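Local structure of signal recognition particle 54 kDa protein (Aeropyrum pernix, 7EPK) at residues G366-K369 with M370-W373; R372-A375 with I376-M380. The protein is the 54 kDa protein subunit of the archaeal signal recognition particle, joining a helical bundle, a P-loop GTPase-type domain and a helical signal-peptide-binding domain. All coordinates share one frame; numbering follows the deposited sequence.

Contact 1 (G366-K369 with M370-W373)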
ATOM      1  N   GLY A 366       6.898  32.143 -10.315  1.00103.83           N
ATOM      2  CA  GLY A 366       6.107  31.127 -11.047  1.00104.93           C
ATOM      3  C   GLY A 366       6.449  29.720 -10.581  1.00 98.81           C
ATOM      4  O   GLY A 366       7.245  29.585  -9.653  1.00101.56           O
ATOM      5  N   GLU A 367       5.883  28.685 -11.190  1.00 93.63           N
ATOM      6  CA  GLU A 367       6.386  27.305 -10.974  1.00 95.34           C
ATOM      7  C   GLU A 367       7.711  27.191 -11.730  1.00 90.03           C
ATOM      8  O   GLU A 367       8.733  26.856 -11.104  1.00 90.09           O
ATOM      9  CB  GLU A 367       5.375  26.246 -11.426  1.00 99.09           C
ATOM     10  CG  GLU A 367       5.264  25.068 -10.466  1.00 99.13           C
ATOM     11  CD  GLU A 367       6.397  24.055 -10.505  1.00 92.27           C
ATOM     12  OE1 GLU A 367       6.894  23.783 -11.595  1.00 85.13           O
ATOM     13  OE2 GLU A 367       6.762  23.516  -9.441  1.00 96.86           O
ATOM     14  N   GLU A 368       7.691  27.520 -13.021  1.00 88.16           N
ATOM     15  CA  GLU A 368       8.845  27.330 -13.932  1.00 86.11           C
ATOM     16  C   GLU A 368      10.049  28.095 -13.384  1.00 86.03           C
ATOM     17  O   GLU A 368      11.146  27.514 -13.441  1.00 88.26           O
ATOM     18  CB  GLU A 368       8.520  27.752 -15.370  1.00 91.90           C
ATOM     19  CG  GLU A 368       8.102  26.593 -16.269  1.00 92.93           C
ATOM     20  CD  GLU A 368       8.964  25.340 -16.181  1.00 94.81           C
ATOM     21  OE1 GLU A 368      10.225  25.466 -16.054  1.00 90.61           O
ATOM     22  OE2 GLU A 368       8.369  24.234 -16.224  1.00 77.59           O
ATOM     23  N   LYS A 369       9.855  29.322 -12.873  1.00 86.89           N
ATOM     24  CA  LYS A 369      10.973  30.211 -12.432  1.00 87.04           C
ATOM     25  C   LYS A 369      11.676  29.582 -11.219  1.00 81.81           C
ATOM     26  O   LYS A 369      12.934  29.634 -11.149  1.00 71.10           O
ATOM     27  CB  LYS A 369      10.488  31.629 -12.121  1.00 87.99           C
ATOM     28  CG  LYS A 369      11.597  32.598 -11.719  1.00 89.26           C
ATOM     29  CD  LYS A 369      11.282  34.070 -11.967  1.00 97.84           C
ATOM     30  CE  LYS A 369      11.795  34.606 -13.293  1.00100.73           C
ATOM     31  NZ  LYS A 369      10.765  34.558 -14.361  1.00 99.59           N
ATOM     32  N   MET A 370      10.896  28.979 -10.317  1.00 72.76           N
ATOM     33  CA  MET A 370      11.418  28.187  -9.176  1.00 73.38           C
ATOM     34  C   MET A 370      12.120  26.930  -9.704  1.00 73.71           C
ATOM     35  O   MET A 370      13.231  26.653  -9.219  1.00 77.27           O
ATOM     36  CB  MET A 370      10.298  27.807  -8.204  1.00 72.33           C
ATOM     37  CG  MET A 370       9.663  29.020  -7.526  1.00 71.25           C
ATOM     38  SD  MET A 370       8.549  28.598  -6.170  1.00 76.12           S
ATOM     39  CE  MET A 370       7.215  29.780  -6.350  1.00 72.87           C
ATOM     40  N   LYS A 371      11.529  26.229 -10.679  1.00 69.91           N
ATOM     41  CA  LYS A 371      12.064  24.942 -11.219  1.00 75.23           C
ATOM     42  C   LYS A 371      13.402  25.193 -11.923  1.00 70.43           C
ATOM     43  O   LYS A 371      14.272  24.298 -11.879  1.00 71.09           O
ATOM     44  CB  LYS A 371      11.063  24.270 -12.170  1.00 82.84           C
ATOM     45  CG  LYS A 371      11.407  22.850 -12.620  1.00 86.20           C
ATOM     46  CD  LYS A 371      11.803  22.742 -14.090  1.00 98.21           C
ATOM     47  CE  LYS A 371      11.854  21.320 -14.623  1.00 97.14           C
ATOM     48  NZ  LYS A 371      10.500  20.736 -14.797  1.00 93.96           N
ATOM     49  N   ARG A 372      13.554  26.354 -12.562  1.00 71.42           N
ATOM     50  CA  ARG A 372      14.789  26.719 -13.308  1.00 77.37           C
ATOM     51  C   ARG A 372      15.857  27.069 -12.272  1.00 73.50           C
ATOM     52  O   ARG A 372      17.006  26.601 -12.400  1.00 72.20           O
ATOM     53  CB  ARG A 372      14.566  27.908 -14.260  1.00 90.65           C
ATOM     54  CG  ARG A 372      13.826  27.605 -15.564  1.00 92.80           C
ATOM     55  CD  ARG A 372      13.971  28.739 -16.581  1.00 89.29           C
ATOM     56  NE  ARG A 372      13.608  30.065 -16.068  1.00 81.59           N
ATOM     57  CZ  ARG A 372      12.380  30.584 -16.068  1.00 75.02           C
ATOM     58  NH1 ARG A 372      11.358  29.899 -16.556  1.00 72.13           N
ATOM     59  NH2 ARG A 372      12.173  31.785 -15.557  1.00 72.82           N
ATOM     60  N   TRP A 373      15.472  27.867 -11.275  1.00 68.97           N
ATOM     61  CA  TRP A 373      16.361  28.310 -10.176  1.00 63.59           C
ATOM     62  C   TRP A 373      16.901  27.094  -9.429  1.00 66.01           C
ATOM     63  O   TRP A 373      18.092  27.119  -9.081  1.00 71.96           O
ATOM     64  CB  TRP A 373      15.613  29.275  -9.262  1.00 63.69           C
ATOM     65  CG  TRP A 373      15.532  30.642  -9.853  1.00 67.05           C
ATOM     66  CD1 TRP A 373      15.847  30.996 -11.132  1.00 72.05           C
ATOM     67  CD2 TRP A 373      15.095  31.844  -9.196  1.00 73.73           C
ATOM     68  NE1 TRP A 373      15.646  32.334 -11.316  1.00 77.42           N
ATOM     69  CE2 TRP A 373      15.180  32.883 -10.147  1.00 77.71           C
ATOM     70  CE3 TRP A 373      14.637  32.151  -7.905  1.00 77.67           C
ATOM     71  CZ2 TRP A 373      14.838  34.204  -9.834  1.00 79.01           C
ATOM     72  CZ3 TRP A 373      14.301  33.456  -7.597  1.00 78.46           C
ATOM     73  CH2 TRP A 373      14.399  34.468  -8.553  1.00 75.21           C
TER
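Lys369 lies between two side chains of the next turn, Arg372 and Trp373, in the first turns of helix 367-379. Its CG is anti to the backbone N (chi1 -178°), which lays the aliphatic chain alongside the indole of Trp373. CG then sits over one face of the ring, toward the rim, in a CH-pi contact 4.2 Å from the centroid of the five-membered ring. Bends further out, at the third and fourth torsions, carry the amine to the edge of the Arg372 guanidinium, in its plane, with Lys369 NZ 3.3 Å from Arg372 NH2. The guanidinium is itself folded back over the preceding turn, one face against Lys369 CA, and NH1 lies 3.8 Å from Glu368 CB. Beneath these side chains run the helical bonds Arg372 N to Glu368 O (2.8 Å) and Trp373 N to Lys369 O (3.1 Å). Met370 packs its CG on Gly366 O and reaches Leu333 and Met336 of helix 326-337. The Trp373 ring, beside Lys369, also meets Tyr416 of helix 409-423. Glu368 OE2 and Lys371 NZ, 4.3 Å apart, are too far for a salt bridge, although the two side chains run alongside each other. Lys369 thus packs its aliphatic part on the indole while its amine shares a partly exposed edge with a second cation, probably a mildly unfavourable pairing; Arg372 NE has a long, weak ion pair with Asp409.

Contact 2 (R372-A375 with I376-M380); sequences RWMA and IIESM
Ile376 and Ile377 are tied to the preceding turn by backbone hydrogen bonds, Ile376 N to Arg372 O at 2.9 Å and Ile377 N to Trp373 O at 3.1 Å. In both residues CG1 stands beside the backbone N (chi1 -68° in Ile376), and this torsion alone brings it near the very oxygen which that N binds. Glu378 repeats the pattern with its N 3.0 Å from Met374 O, its extended chain passing that oxygen on the way to Tyr330 OH, which hydrogen-bonds OE1. These are the closing turns of helix 367-379 in the helical signal-peptide-binding domain, and the regular bonding fades at Ala375 O. That oxygen receives two weak bonds from Ser379, one from N and one from OG, each 3.3 Å long. Further out, the two isoleucines are placed against Leu413 of helix 409-423; Ile376 also touches Val410, and Ile377 Leu385 of helix 382-386. Met374 turns to Leu333 and Arg337 of helix 326-337, and Arg398 NH1 hydrogen-bonds Ser379 O.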
ATOM      1  N   ARG A 372      13.554  26.354 -12.562  1.00 71.42           N
ATOM      2  CA  ARG A 372      14.789  26.719 -13.308  1.00 77.37           C
ATOM      3  C   ARG A 372      15.857  27.069 -12.272  1.00 73.50           C
ATOM      4  O   ARG A 372      17.006  26.601 -12.400  1.00 72.20           O
ATOM      5  CB  ARG A 372      14.566  27.908 -14.260  1.00 90.65           C
ATOM      6  CG  ARG A 372      13.826  27.605 -15.564  1.00 92.80           C
ATOM      7  CD  ARG A 372      13.971  28.739 -16.581  1.00 89.29           C
ATOM      8  NE  ARG A 372      13.608  30.065 -16.068  1.00 81.59           N
ATOM      9  CZ  ARG A 372      12.380  30.584 -16.068  1.00 75.02           C
ATOM     10  NH1 ARG A 372      11.358  29.899 -16.556  1.00 72.13           N
ATOM     11  NH2 ARG A 372      12.173  31.785 -15.557  1.00 72.82           N
ATOM     12  N   TRP A 373      15.472  27.867 -11.275  1.00 68.97           N
ATOM     13  CA  TRP A 373      16.361  28.310 -10.176  1.00 63.59           C
ATOM     14  C   TRP A 373      16.901  27.094  -9.429  1.00 66.01           C
ATOM     15  O   TRP A 373      18.092  27.119  -9.081  1.00 71.96           O
ATOM     16  CB  TRP A 373      15.613  29.275  -9.262  1.00 63.69           C
ATOM     17  CG  TRP A 373      15.532  30.642  -9.853  1.00 67.05           C
ATOM     18  CD1 TRP A 373      15.847  30.996 -11.132  1.00 72.05           C
ATOM     19  CD2 TRP A 373      15.095  31.844  -9.196  1.00 73.73           C
ATOM     20  NE1 TRP A 373      15.646  32.334 -11.316  1.00 77.42           N
ATOM     21  CE2 TRP A 373      15.180  32.883 -10.147  1.00 77.71           C
ATOM     22  CE3 TRP A 373      14.637  32.151  -7.905  1.00 77.67           C
ATOM     23  CZ2 TRP A 373      14.838  34.204  -9.834  1.00 79.01           C
ATOM     24  CZ3 TRP A 373      14.301  33.456  -7.597  1.00 78.46           C
ATOM     25  CH2 TRP A 373      14.399  34.468  -8.553  1.00 75.21           C
ATOM     26  N   MET A 374      16.074  26.060  -9.229  1.00 64.40           N
ATOM     27  CA  MET A 374      16.492  24.826  -8.523  1.00 61.77           C
ATOM     28  C   MET A 374      17.528  24.087  -9.385  1.00 60.11           C
ATOM     29  O   MET A 374      18.583  23.713  -8.841  1.00 65.49           O
ATOM     30  CB  MET A 374      15.296  23.949  -8.129  1.00 62.41           C
ATOM     31  CG  MET A 374      14.647  24.409  -6.794  1.00 65.23           C
ATOM     32  SD  MET A 374      13.114  23.544  -6.259  1.00 63.92           S
ATOM     33  CE  MET A 374      13.668  21.847  -6.421  1.00 70.98           C
ATOM     34  N   ALA A 375      17.306  23.973 -10.694  1.00 71.90           N
ATOM     35  CA  ALA A 375      18.239  23.321 -11.654  1.00 69.77           C
ATOM     36  C   ALA A 375      19.592  24.032 -11.612  1.00 65.57           C
ATOM     37  O   ALA A 375      20.628  23.338 -11.582  1.00 55.84           O
ATOM     38  CB  ALA A 375      17.661  23.360 -13.048  1.00 72.46           C
ATOM     39  N   ILE A 376      19.542  25.370 -11.633  1.00 67.04           N
ATOM     40  CA  ILE A 376      20.706  26.304 -11.532  1.00 65.81           C
ATOM     41  C   ILE A 376      21.538  25.921 -10.305  1.00 58.11           C
ATOM     42  O   ILE A 376      22.723  25.667 -10.473  1.00 52.88           O
ATOM     43  CB  ILE A 376      20.234  27.773 -11.438  1.00 71.22           C
ATOM     44  CG1 ILE A 376      19.594  28.287 -12.732  1.00 71.19           C
ATOM     45  CG2 ILE A 376      21.371  28.668 -10.970  1.00 70.84           C
ATOM     46  CD1 ILE A 376      20.578  28.804 -13.747  1.00 79.18           C
ATOM     47  N   ILE A 377      20.925  25.936  -9.115  1.00 59.00           N
ATOM     48  CA  ILE A 377      21.599  25.682  -7.807  1.00 57.36           C
ATOM     49  C   ILE A 377      22.228  24.286  -7.867  1.00 57.77           C
ATOM     50  O   ILE A 377      23.384  24.111  -7.449  1.00 58.79           O
ATOM     51  CB  ILE A 377      20.615  25.834  -6.625  1.00 57.66           C
ATOM     52  CG1 ILE A 377      20.064  27.256  -6.505  1.00 53.34           C
ATOM     53  CG2 ILE A 377      21.274  25.426  -5.322  1.00 61.64           C
ATOM     54  CD1 ILE A 377      18.888  27.359  -5.596  1.00 48.59           C
ATOM     55  N   GLU A 378      21.509  23.319  -8.421  1.00 61.17           N
ATOM     56  CA  GLU A 378      21.992  21.916  -8.490  1.00 61.79           C
ATOM     57  C   GLU A 378      23.284  21.838  -9.318  1.00 61.19           C
ATOM     58  O   GLU A 378      24.041  20.881  -9.103  1.00 63.29           O
ATOM     59  CB  GLU A 378      20.879  21.010  -9.013  1.00 63.16           C
ATOM     60  CG  GLU A 378      19.726  20.832  -8.041  1.00 67.28           C
ATOM     61  CD  GLU A 378      18.524  20.129  -8.638  1.00 67.39           C
ATOM     62  OE1 GLU A 378      17.433  20.181  -8.032  1.00 70.38           O
ATOM     63  OE2 GLU A 378      18.686  19.535  -9.708  1.00 71.81           O
ATOM     64  N   SER A 379      23.540  22.795 -10.219  1.00 74.52           N
ATOM     65  CA  SER A 379      24.706  22.796 -11.159  1.00 77.72           C
ATOM     66  C   SER A 379      25.879  23.616 -10.585  1.00 66.55           C
ATOM     67  O   SER A 379      27.015  23.412 -11.041  1.00 75.33           O
ATOM     68  CB  SER A 379      24.312  23.270 -12.559  1.00 79.41           C
ATOM     69  OG  SER A 379      23.363  22.392 -13.162  1.00 79.53           O
ATOM     70  N   MET A 380      25.636  24.482  -9.600  1.00 53.28           N
ATOM     71  CA  MET A 380      26.703  25.203  -8.862  1.00 49.98           C
ATOM     72  C   MET A 380      27.580  24.195  -8.103  1.00 50.96           C
ATOM     73  O   MET A 380      27.019  23.267  -7.535  1.00 45.57           O
ATOM     74  CB  MET A 380      26.079  26.152  -7.842  1.00 51.29           C
ATOM     75  CG  MET A 380      25.144  27.165  -8.434  1.00 54.89           C
ATOM     76  SD  MET A 380      24.722  28.370  -7.176  1.00 59.32           S
ATOM     77  CE  MET A 380      23.897  29.649  -8.115  1.00 65.82           C
TER

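In the fold
Contact 1 and contact 2 are successive parts of one helix, 367-379, with centres about 10 Å apart. Arg372 and Trp373 belong to both: their N atoms donate to carbonyls of the turn before, and their O atoms accept from N-H groups of the turn after. Helices 326-337 and 409-423 pack against both parts, Leu333 touching Met370, Trp373 and Met374, and Leu413 touching Trp373, Ile376 and Ile377. The centres of contacts 1 and 2 lie about 32 and 34 Å from the centre of the chain. Both fall in the signal-peptide-binding domain, whereas the GDP pocket is formed by residues between 104 and 273, so neither contact contributes to it.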